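Local coordinates for protein FAD-binding oxidoreductase (Gulosibacter chungangensis, PDB 7PBG) that oxidises 4-ethylphenol and probably related 4-alkylphenols, dehydrogenating them with a covalently bound FAD cofactor, at residues Phe396-Val401 and Arg462-Ala467; Glu437-Cys442 and Gly474-His479. All coordinates share one frame; numbering follows the deposited sequence.

Contact 1. Residues Phe396-Val401 and Arg462-Ala467; sequences FFYAPV and RELIRA. With FAD (flavin-adenine dinucleotide), chain C.
Y398 and L464 meet where strand 393-402 lies against helix 451-470, an alpha-on-beta packing within what is probably the cap domain of a vanillyl-alcohol-oxidase-like flavoenzyme. It is a worked example of how one extended segment serves two sides of a sheet. F397 points one way: its ring, stacked on Y92, turns its edge onto the face of the isoalloxazine, with CZ 3.5 Å from FAD C9. Its neighbour Y398 points the other way, into the helix. With CG anti to the backbone N (chi1 171°), the Y398 ring swings out from the strand and becomes the main filler of this buried interface.

Along the helix, R462 turns from the strand and uses its NH1 and NH2 on Q485 and on the backbone O of V481. L464 comes next and carries the contact: its CB sits 3.6 Å from the centroid of the Y398 ring, almost on the ring normal, as a CH-pi interaction. P400 CD lies over the centre of the opposite face, so the ring is clamped between a helix methylene and a proline carbon of its own segment. The L464 CD1 branch reaches over the near side of the ring, 3.9 Å from Y398 CD2, while the Y398 hydroxyl, OH, stands 3.1 Å from the backbone O of L464. I465 follows, running antiparallel alongside the tyrosine, with CG1 4.0 Å from Y398 CD1; it also packs on V486 and T489 of helix 483-489. One residue on, R466 faces away from the strand and forms a salt bridge with E463, gripping it side-on with two nitrogens that share one oxygen, the NE of R466 lying 3.1 Å from OE1 of E463.

Contact 2. Residues Glu437-Cys442 and Gly474-His479; sequences EMHHIC and GIYRAH. With FAD (flavin-adenine dinucleotide), chain C.
H439 turns the ND1 edge of its imidazole onto the phenol end of Y476, overlapping OH, CZ and CE2. The two rings stand 5.2 Å apart between centroids, with their planes at 81°, and meet obliquely. Their polar link is a weak hydrogen bond, H439 ND1 to Y476 OH at 2.6 Å, bent to 126°, in which either atom could be the donor. Y476 reaches this partner because its CG lies between the backbone N and the carbonyl carbon (chi1 54°). The far side of the imidazole is anchored too: H439 NE2 donates to E437 OE2 at 2.7 Å, on the anti side of the carboxylate and tilted out of its plane, so both ring nitrogens are engaged and the flip of the ring is defined. An alanine here would remove both ring nitrogens and is likely to leave the Y476 hydroxyl and the E437 carboxylate without this shared partner.

The principle illustrated is side-chain bridging in an antiparallel sheet: strand 393-402 lies between strands 438-447 and 474-475, and H439 and Y476 meet across it. I441 adds its CD1, 4.0 Å from Y476 OH. Y208 of the second subunit meets both H439 and Y476. R477, the residue after Y476, runs extended to the flavin, its NH1 donating to FAD O2 at 3.2 Å and its NH2 to FAD O3' at 2.7 Å. A positive group beside O2 would probably favour negative charge on the reduced flavin, and a salt bridge from R477 NE to E164 steadies the guanidinium.

Overall arrangement
Contact 1 is buried and mainly apolar, set between sheet and helix; contact 2 is partly buried, polar, and borders the second subunit. Their centres lie about 7 Å apart, and both use the same antiparallel sheet: strand 393-402, which supplies residues 396-401, runs between the strands that carry 437-442 and 474-479. Y398 O pairs with C442 N, and V401 N with G474 O, so the contacts are joined through the backbone. Along the chain, helix 451-470 follows strand 438-447 and leads to strand 474-475. Both contacts reach FAD, by opposite chemistry: F397 sets the edge of its ring over the flavin face, whereas R477 hydrogen-bonds to flavin and ribityl oxygens.

Contact 1. Residues Phe396-Val401 and Arg462-Ala467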
loop_
_atom_site.group_PDB
_atom_site.type_symbol
_atom_site.label_atom_id
_atom_site.label_comp_id
_atom_site.label_asym_id
_atom_site.label_seq_id
_atom_site.Cartn_x
_atom_site.Cartn_y
_atom_site.Cartn_z
ATOM N N PHE A 396 6.123 -20.731 17.664
ATOM C CA PHE A 396 6.976 -19.555 17.919
ATOM C C PHE A 396 7.685 -19.259 16.616
ATOM O O PHE A 396 8.670 -19.894 16.330
ATOM C CB PHE A 396 7.882 -19.902 19.094
ATOM C CG PHE A 396 8.776 -18.813 19.626
ATOM C CD1 PHE A 396 8.268 -17.825 20.436
ATOM C CD2 PHE A 396 10.131 -18.776 19.306
ATOM C CE1 PHE A 396 9.082 -16.827 20.948
ATOM C CE2 PHE A 396 10.945 -17.791 19.824
ATOM C CZ PHE A 396 10.431 -16.819 20.643
ATOM N N PHE A 397 7.146 -18.322 15.827
ATOM C CA PHE A 397 7.460 -18.243 14.386
ATOM C C PHE A 397 8.852 -17.641 14.160
ATOM O O PHE A 397 9.188 -16.641 14.775
ATOM C CB PHE A 397 6.413 -17.422 13.626
ATOM C CG PHE A 397 5.126 -18.156 13.439
ATOM C CD1 PHE A 397 5.024 -19.197 12.520
ATOM C CD2 PHE A 397 4.005 -17.784 14.152
ATOM C CE1 PHE A 397 3.839 -19.905 12.387
ATOM C CE2 PHE A 397 2.805 -18.470 14.002
ATOM C CZ PHE A 397 2.725 -19.517 13.091
ATOM N N TYR A 398 9.586 -18.255 13.265
ATOM C CA TYR A 398 10.748 -17.653 12.551
ATOM C C TYR A 398 10.350 -17.556 11.091
ATOM O O TYR A 398 10.306 -18.600 10.417
ATOM C CB TYR A 398 11.977 -18.518 12.731
ATOM C CG TYR A 398 13.154 -18.124 11.869
ATOM C CD1 TYR A 398 13.817 -16.934 12.092
ATOM C CD2 TYR A 398 13.587 -18.940 10.840
ATOM C CE1 TYR A 398 14.855 -16.534 11.274
ATOM C CE2 TYR A 398 14.670 -18.575 10.055
ATOM C CZ TYR A 398 15.287 -17.355 10.257
ATOM O OH TYR A 398 16.339 -16.948 9.485
ATOM N N ALA A 399 10.086 -16.348 10.589
ATOM C CA ALA A 399 9.538 -16.211 9.213
ATOM C C ALA A 399 10.294 -15.153 8.416
ATOM O O ALA A 399 9.787 -14.057 8.228
ATOM C CB ALA A 399 8.086 -15.921 9.302
ATOM N N PRO A 400 11.519 -15.450 7.967
ATOM C CA PRO A 400 12.239 -14.464 7.186
ATOM C C PRO A 400 11.778 -14.340 5.737
ATOM O O PRO A 400 11.345 -15.290 5.117
ATOM C CB PRO A 400 13.673 -14.963 7.195
ATOM C CG PRO A 400 13.543 -16.463 7.331
ATOM C CD PRO A 400 12.322 -16.653 8.235
ATOM N N VAL A 401 12.095 -13.177 5.182
ATOM C CA VAL A 401 11.758 -12.843 3.790
ATOM C C VAL A 401 13.084 -12.694 3.042
ATOM O O VAL A 401 14.058 -12.206 3.611
ATOM C CB VAL A 401 10.873 -11.592 3.697
ATOM C CG1 VAL A 401 11.485 -10.355 4.317
ATOM C CG2 VAL A 401 10.410 -11.346 2.265
ATOM N N ARG A 462 16.661 -17.599 18.432
ATOM C CA ARG A 462 17.646 -16.496 18.394
ATOM C C ARG A 462 18.813 -16.858 17.489
ATOM O O ARG A 462 19.357 -15.915 16.829
ATOM C CB ARG A 462 18.153 -16.132 19.793
ATOM C CG ARG A 462 17.081 -15.623 20.732
ATOM C CD ARG A 462 17.670 -14.667 21.726
ATOM N NE ARG A 462 16.738 -14.193 22.728
ATOM C CZ ARG A 462 15.953 -13.124 22.613
ATOM N NH1 ARG A 462 15.883 -12.444 21.474
ATOM N NH2 ARG A 462 15.163 -12.785 23.617
ATOM N N GLU A 463 19.232 -18.129 17.428
ATOM C CA GLU A 463 20.305 -18.553 16.498
ATOM C C GLU A 463 19.781 -18.491 15.048
ATOM O O GLU A 463 20.514 -18.049 14.157
ATOM C CB GLU A 463 20.788 -19.968 16.794
ATOM C CG GLU A 463 21.904 -20.408 15.877
ATOM C CD GLU A 463 23.119 -19.479 15.717
ATOM O OE1 GLU A 463 23.475 -18.717 16.655
ATOM O OE2 GLU A 463 23.731 -19.521 14.641
ATOM N N LEU A 464 18.533 -18.882 14.800
ATOM C CA LEU A 464 17.950 -18.747 13.442
ATOM C C LEU A 464 17.971 -17.280 12.996
ATOM O O LEU A 464 18.386 -17.017 11.820
ATOM C CB LEU A 464 16.526 -19.320 13.406
ATOM C CG LEU A 464 16.429 -20.840 13.492
ATOM C CD1 LEU A 464 14.984 -21.254 13.700
ATOM C CD2 LEU A 464 17.049 -21.505 12.284
ATOM N N ILE A 465 17.570 -16.342 13.864
ATOM C CA ILE A 465 17.544 -14.897 13.540
ATOM C C ILE A 465 18.995 -14.469 13.234
ATOM O O ILE A 465 19.246 -13.837 12.217
ATOM C CB ILE A 465 16.921 -14.095 14.678
ATOM C CG1 ILE A 465 15.437 -14.453 14.845
ATOM C CG2 ILE A 465 17.201 -12.610 14.505
ATOM C CD1 ILE A 465 14.810 -13.915 16.082
ATOM N N ARG A 466 19.936 -14.876 14.082
ATOM C CA ARG A 466 21.372 -14.505 13.879
ATOM C C ARG A 466 21.861 -15.037 12.545
ATOM O O ARG A 466 22.453 -14.255 11.778
ATOM C CB ARG A 466 22.255 -15.053 15.005
ATOM C CG ARG A 466 22.576 -14.037 16.077
ATOM C CD ARG A 466 23.675 -14.551 17.012
ATOM N NE ARG A 466 23.310 -15.811 17.658
ATOM C CZ ARG A 466 22.488 -15.935 18.705
ATOM N NH1 ARG A 466 21.916 -14.869 19.244
ATOM N NH2 ARG A 466 22.230 -17.140 19.191
ATOM N N ALA A 467 21.603 -16.301 12.237
ATOM C CA ALA A 467 22.111 -16.933 11.001
ATOM C C ALA A 467 21.408 -16.320 9.784
ATOM O O ALA A 467 22.081 -16.021 8.790
ATOM C CB ALA A 467 21.979 -18.432 11.048
HETATM P PA FAD C . -4.746 -9.550 17.672
HETATM O O1A FAD C . -4.029 -10.420 18.653
HETATM O O2A FAD C . -6.059 -8.930 18.081
HETATM O O5B FAD C . -3.776 -8.387 17.262
HETATM C C5B FAD C . -2.409 -8.621 16.954
HETATM C C4B FAD C . -1.644 -7.362 17.280
HETATM O O4B FAD C . -2.074 -6.264 16.425
HETATM C C3B FAD C . -1.823 -6.814 18.705
HETATM O O3B FAD C . -0.975 -7.486 19.632
HETATM C C2B FAD C . -1.555 -5.312 18.516
HETATM O O2B FAD C . -0.158 -5.086 18.495
HETATM C C1B FAD C . -2.203 -5.058 17.159
HETATM N N9A FAD C . -3.598 -4.707 17.214
HETATM C C8A FAD C . -4.643 -5.549 17.002
HETATM N N7A FAD C . -5.790 -4.943 17.096
HETATM C C5A FAD C . -5.488 -3.649 17.448
HETATM C C6A FAD C . -6.287 -2.518 17.642
HETATM N N6A FAD C . -7.625 -2.551 17.601
HETATM N N1A FAD C . -5.654 -1.368 17.967
HETATM C C2A FAD C . -4.297 -1.356 18.008
HETATM N N3A FAD C . -3.445 -2.353 17.807
HETATM C C4A FAD C . -4.118 -3.488 17.528
HETATM N N1 FAD C . -1.099 -15.454 10.770
HETATM C C2 FAD C . -1.328 -15.036 9.538
HETATM O O2 FAD C . -1.325 -13.809 9.260
HETATM N N3 FAD C . -1.657 -15.894 8.554
HETATM C C4 FAD C . -1.687 -17.247 8.736
HETATM O O4 FAD C . -2.068 -17.987 7.808
HETATM C C4X FAD C . -1.408 -17.735 9.998
HETATM N N5 FAD C . -1.421 -19.031 10.167
HETATM C C5X FAD C . -1.152 -19.486 11.435
HETATM C C6 FAD C . -1.184 -20.871 11.648
HETATM C C7 FAD C . -0.984 -21.419 12.900
HETATM C C7M FAD C . -1.047 -22.922 13.081
HETATM C C8 FAD C . -0.752 -20.548 13.986
HETATM C C8M FAD C . -0.527 -21.094 15.363
HETATM C C9 FAD C . -0.683 -19.185 13.782
HETATM C C9A FAD C . -0.896 -18.612 12.514
HETATM N N10 FAD C . -0.893 -17.239 12.286
HETATM C C10 FAD C . -1.163 -16.754 11.015
HETATM C "C1'" FAD C . -0.715 -16.258 13.387
HETATM C "C2'" FAD C . -2.036 -15.836 14.050
HETATM O "O2'" FAD C . -2.909 -16.995 14.273
HETATM C "C3'" FAD C . -2.886 -14.833 13.243
HETATM O "O3'" FAD C . -2.064 -13.831 12.694
HETATM C "C4'" FAD C . -4.026 -14.158 14.017
HETATM O "O4'" FAD C . -5.042 -13.712 13.104
HETATM C "C5'" FAD C . -3.519 -13.000 14.833
HETATM O "O5'" FAD C . -4.293 -12.810 16.026
HETATM P P FAD C . -5.546 -11.823 16.059
HETATM O O1P FAD C . -6.409 -12.204 17.225
HETATM O O2P FAD C . -6.148 -11.857 14.691
HETATM O O3P FAD C . -4.903 -10.379 16.306
#

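Contact 2. Residues Glu437-Cys442 and Gly474-His479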
loop_
_atom_site.group_PDB
_atom_site.type_symbol
_atom_site.label_atom_id
_atom_site.label_comp_id
_atom_site.label_asym_id
_atom_site.label_seq_id
_atom_site.Cartn_x
_atom_site.Cartn_y
_atom_site.Cartn_z
ATOM N N GLU A 437 8.681 -11.815 -3.767
ATOM C CA GLU A 437 9.472 -12.064 -2.540
ATOM C C GLU A 437 9.243 -13.493 -2.118
ATOM O O GLU A 437 8.155 -14.038 -2.422
ATOM C CB GLU A 437 9.135 -11.033 -1.463
ATOM C CG GLU A 437 7.942 -11.340 -0.581
ATOM C CD GLU A 437 6.550 -11.316 -1.157
ATOM O OE1 GLU A 437 6.405 -11.274 -2.404
ATOM O OE2 GLU A 437 5.605 -11.463 -0.357
ATOM N N MET A 438 10.221 -14.045 -1.393
ATOM C CA MET A 438 10.092 -15.418 -0.861
ATOM C C MET A 438 10.048 -15.332 0.662
ATOM O O MET A 438 10.903 -14.721 1.290
ATOM C CB MET A 438 11.237 -16.329 -1.330
ATOM C CG MET A 438 11.040 -17.828 -0.954
ATOM S SD MET A 438 12.330 -18.797 -1.753
ATOM C CE MET A 438 13.741 -18.333 -0.741
ATOM N N HIS A 439 9.034 -15.977 1.239
ATOM C CA HIS A 439 8.949 -16.264 2.674
ATOM C C HIS A 439 9.340 -17.706 2.980
ATOM O O HIS A 439 8.935 -18.656 2.259
ATOM C CB HIS A 439 7.509 -16.028 3.154
ATOM C CG HIS A 439 6.994 -14.684 2.816
ATOM N ND1 HIS A 439 7.039 -13.633 3.722
ATOM C CD2 HIS A 439 6.422 -14.199 1.694
ATOM C CE1 HIS A 439 6.502 -12.559 3.176
ATOM N NE2 HIS A 439 6.119 -12.886 1.937
ATOM N N HIS A 440 10.088 -17.846 4.052
ATOM C CA HIS A 440 10.347 -19.116 4.752
ATOM C C HIS A 440 9.577 -19.047 6.051
ATOM O O HIS A 440 9.899 -18.203 6.891
ATOM C CB HIS A 440 11.837 -19.361 4.921
ATOM C CG HIS A 440 12.152 -20.467 5.853
ATOM N ND1 HIS A 440 13.343 -20.514 6.525
ATOM C CD2 HIS A 440 11.455 -21.575 6.197
ATOM C CE1 HIS A 440 13.377 -21.605 7.284
ATOM N NE2 HIS A 440 12.224 -22.287 7.075
ATOM N N ILE A 441 8.538 -19.849 6.207
ATOM C CA ILE A 441 7.817 -19.915 7.504
ATOM C C ILE A 441 8.289 -21.161 8.269
ATOM O O ILE A 441 8.094 -22.280 7.805
ATOM C CB ILE A 441 6.300 -19.959 7.297
ATOM C CG1 ILE A 441 5.785 -18.867 6.339
ATOM C CG2 ILE A 441 5.648 -19.937 8.655
ATOM C CD1 ILE A 441 6.349 -17.490 6.573
ATOM N N CYS A 442 9.025 -20.954 9.343
ATOM C CA CYS A 442 9.467 -21.998 10.290
ATOM C C CYS A 442 8.488 -21.955 11.444
ATOM O O CYS A 442 8.473 -20.964 12.218
ATOM C CB CYS A 442 10.900 -21.762 10.718
ATOM S SG CYS A 442 11.394 -22.830 12.085
ATOM N N GLY A 474 15.707 -11.311 6.536
ATOM C CA GLY A 474 15.190 -10.444 7.589
ATOM C C GLY A 474 13.805 -10.890 8.001
ATOM O O GLY A 474 13.016 -11.342 7.172
ATOM N N ILE A 475 13.552 -10.718 9.263
ATOM C CA ILE A 475 12.271 -11.112 9.906
ATOM C C ILE A 475 11.382 -9.881 9.846
ATOM O O ILE A 475 11.855 -8.805 10.217
ATOM C CB ILE A 475 12.568 -11.580 11.346
ATOM C CG1 ILE A 475 13.341 -12.901 11.358
ATOM C CG2 ILE A 475 11.292 -11.655 12.151
ATOM C CD1 ILE A 475 12.584 -14.040 10.747
ATOM N N TYR A 476 10.115 -10.010 9.504
ATOM C CA TYR A 476 9.225 -8.822 9.462
ATOM C C TYR A 476 8.006 -9.003 10.371
ATOM O O TYR A 476 7.155 -8.167 10.311
ATOM C CB TYR A 476 8.734 -8.624 8.032
ATOM C CG TYR A 476 8.098 -9.864 7.488
ATOM C CD1 TYR A 476 6.779 -10.178 7.782
ATOM C CD2 TYR A 476 8.857 -10.802 6.820
ATOM C CE1 TYR A 476 6.234 -11.384 7.383
ATOM C CE2 TYR A 476 8.318 -11.996 6.385
ATOM C CZ TYR A 476 7.004 -12.293 6.695
ATOM O OH TYR A 476 6.468 -13.470 6.270
ATOM N N ARG A 477 7.998 -10.012 11.224
ATOM C CA ARG A 477 6.931 -10.208 12.239
ATOM C C ARG A 477 7.561 -11.073 13.320
ATOM O O ARG A 477 8.197 -12.065 12.988
ATOM C CB ARG A 477 5.722 -10.871 11.597
ATOM C CG ARG A 477 4.474 -10.823 12.469
ATOM C CD ARG A 477 3.294 -11.422 11.820
ATOM N NE ARG A 477 2.146 -11.545 12.696
ATOM C CZ ARG A 477 1.028 -12.105 12.312
ATOM N NH1 ARG A 477 0.922 -12.546 11.074
ATOM N NH2 ARG A 477 0.023 -12.215 13.132
ATOM N N ALA A 478 7.451 -10.674 14.568
ATOM C CA ALA A 478 8.155 -11.438 15.611
ATOM C C ALA A 478 7.444 -11.343 16.953
ATOM O O ALA A 478 6.893 -10.301 17.297
ATOM C CB ALA A 478 9.568 -10.929 15.676
ATOM N N HIS A 479 7.598 -12.404 17.733
ATOM C CA HIS A 479 7.167 -12.486 19.133
ATOM C C HIS A 479 7.736 -11.309 19.935
ATOM O O HIS A 479 8.913 -10.874 19.687
ATOM C CB HIS A 479 7.578 -13.846 19.704
ATOM C CG HIS A 479 6.936 -14.195 21.001
ATOM N ND1 HIS A 479 7.270 -13.601 22.223
ATOM C CD2 HIS A 479 5.987 -15.113 21.284
ATOM C CE1 HIS A 479 6.528 -14.159 23.201
ATOM N NE2 HIS A 479 5.761 -15.127 22.648
HETATM P PA FAD C . -4.746 -9.550 17.672
HETATM O O1A FAD C . -4.029 -10.420 18.653
HETATM O O2A FAD C . -6.059 -8.930 18.081
HETATM O O5B FAD C . -3.776 -8.387 17.262
HETATM C C5B FAD C . -2.409 -8.621 16.954
HETATM C C4B FAD C . -1.644 -7.362 17.280
HETATM O O4B FAD C . -2.074 -6.264 16.425
HETATM C C3B FAD C . -1.823 -6.814 18.705
HETATM O O3B FAD C . -0.975 -7.486 19.632
HETATM C C2B FAD C . -1.555 -5.312 18.516
HETATM O O2B FAD C . -0.158 -5.086 18.495
HETATM C C1B FAD C . -2.203 -5.058 17.159
HETATM N N9A FAD C . -3.598 -4.707 17.214
HETATM C C8A FAD C . -4.643 -5.549 17.002
HETATM N N7A FAD C . -5.790 -4.943 17.096
HETATM C C5A FAD C . -5.488 -3.649 17.448
HETATM C C6A FAD C . -6.287 -2.518 17.642
HETATM N N6A FAD C . -7.625 -2.551 17.601
HETATM N N1A FAD C . -5.654 -1.368 17.967
HETATM C C2A FAD C . -4.297 -1.356 18.008
HETATM N N3A FAD C . -3.445 -2.353 17.807
HETATM C C4A FAD C . -4.118 -3.488 17.528
HETATM N N1 FAD C . -1.099 -15.454 10.770
HETATM C C2 FAD C . -1.328 -15.036 9.538
HETATM O O2 FAD C . -1.325 -13.809 9.260
HETATM N N3 FAD C . -1.657 -15.894 8.554
HETATM C C4 FAD C . -1.687 -17.247 8.736
HETATM O O4 FAD C . -2.068 -17.987 7.808
HETATM C C4X FAD C . -1.408 -17.735 9.998
HETATM N N5 FAD C . -1.421 -19.031 10.167
HETATM C C5X FAD C . -1.152 -19.486 11.435
HETATM C C6 FAD C . -1.184 -20.871 11.648
HETATM C C7 FAD C . -0.984 -21.419 12.900
HETATM C C7M FAD C . -1.047 -22.922 13.081
HETATM C C8 FAD C . -0.752 -20.548 13.986
HETATM C C8M FAD C . -0.527 -21.094 15.363
HETATM C C9 FAD C . -0.683 -19.185 13.782
HETATM C C9A FAD C . -0.896 -18.612 12.514
HETATM N N10 FAD C . -0.893 -17.239 12.286
HETATM C C10 FAD C . -1.163 -16.754 11.015
HETATM C "C1'" FAD C . -0.715 -16.258 13.387
HETATM C "C2'" FAD C . -2.036 -15.836 14.050
HETATM O "O2'" FAD C . -2.909 -16.995 14.273
HETATM C "C3'" FAD C . -2.886 -14.833 13.243
HETATM O "O3'" FAD C . -2.064 -13.831 12.694
HETATM C "C4'" FAD C . -4.026 -14.158 14.017
HETATM O "O4'" FAD C . -5.042 -13.712 13.104
HETATM C "C5'" FAD C . -3.519 -13.000 14.833
HETATM O "O5'" FAD C . -4.293 -12.810 16.026
HETATM P P FAD C . -5.546 -11.823 16.059
HETATM O O1P FAD C . -6.409 -12.204 17.225
HETATM O O2P FAD C . -6.148 -11.857 14.691
HETATM O O3P FAD C . -4.903 -10.379 16.306
#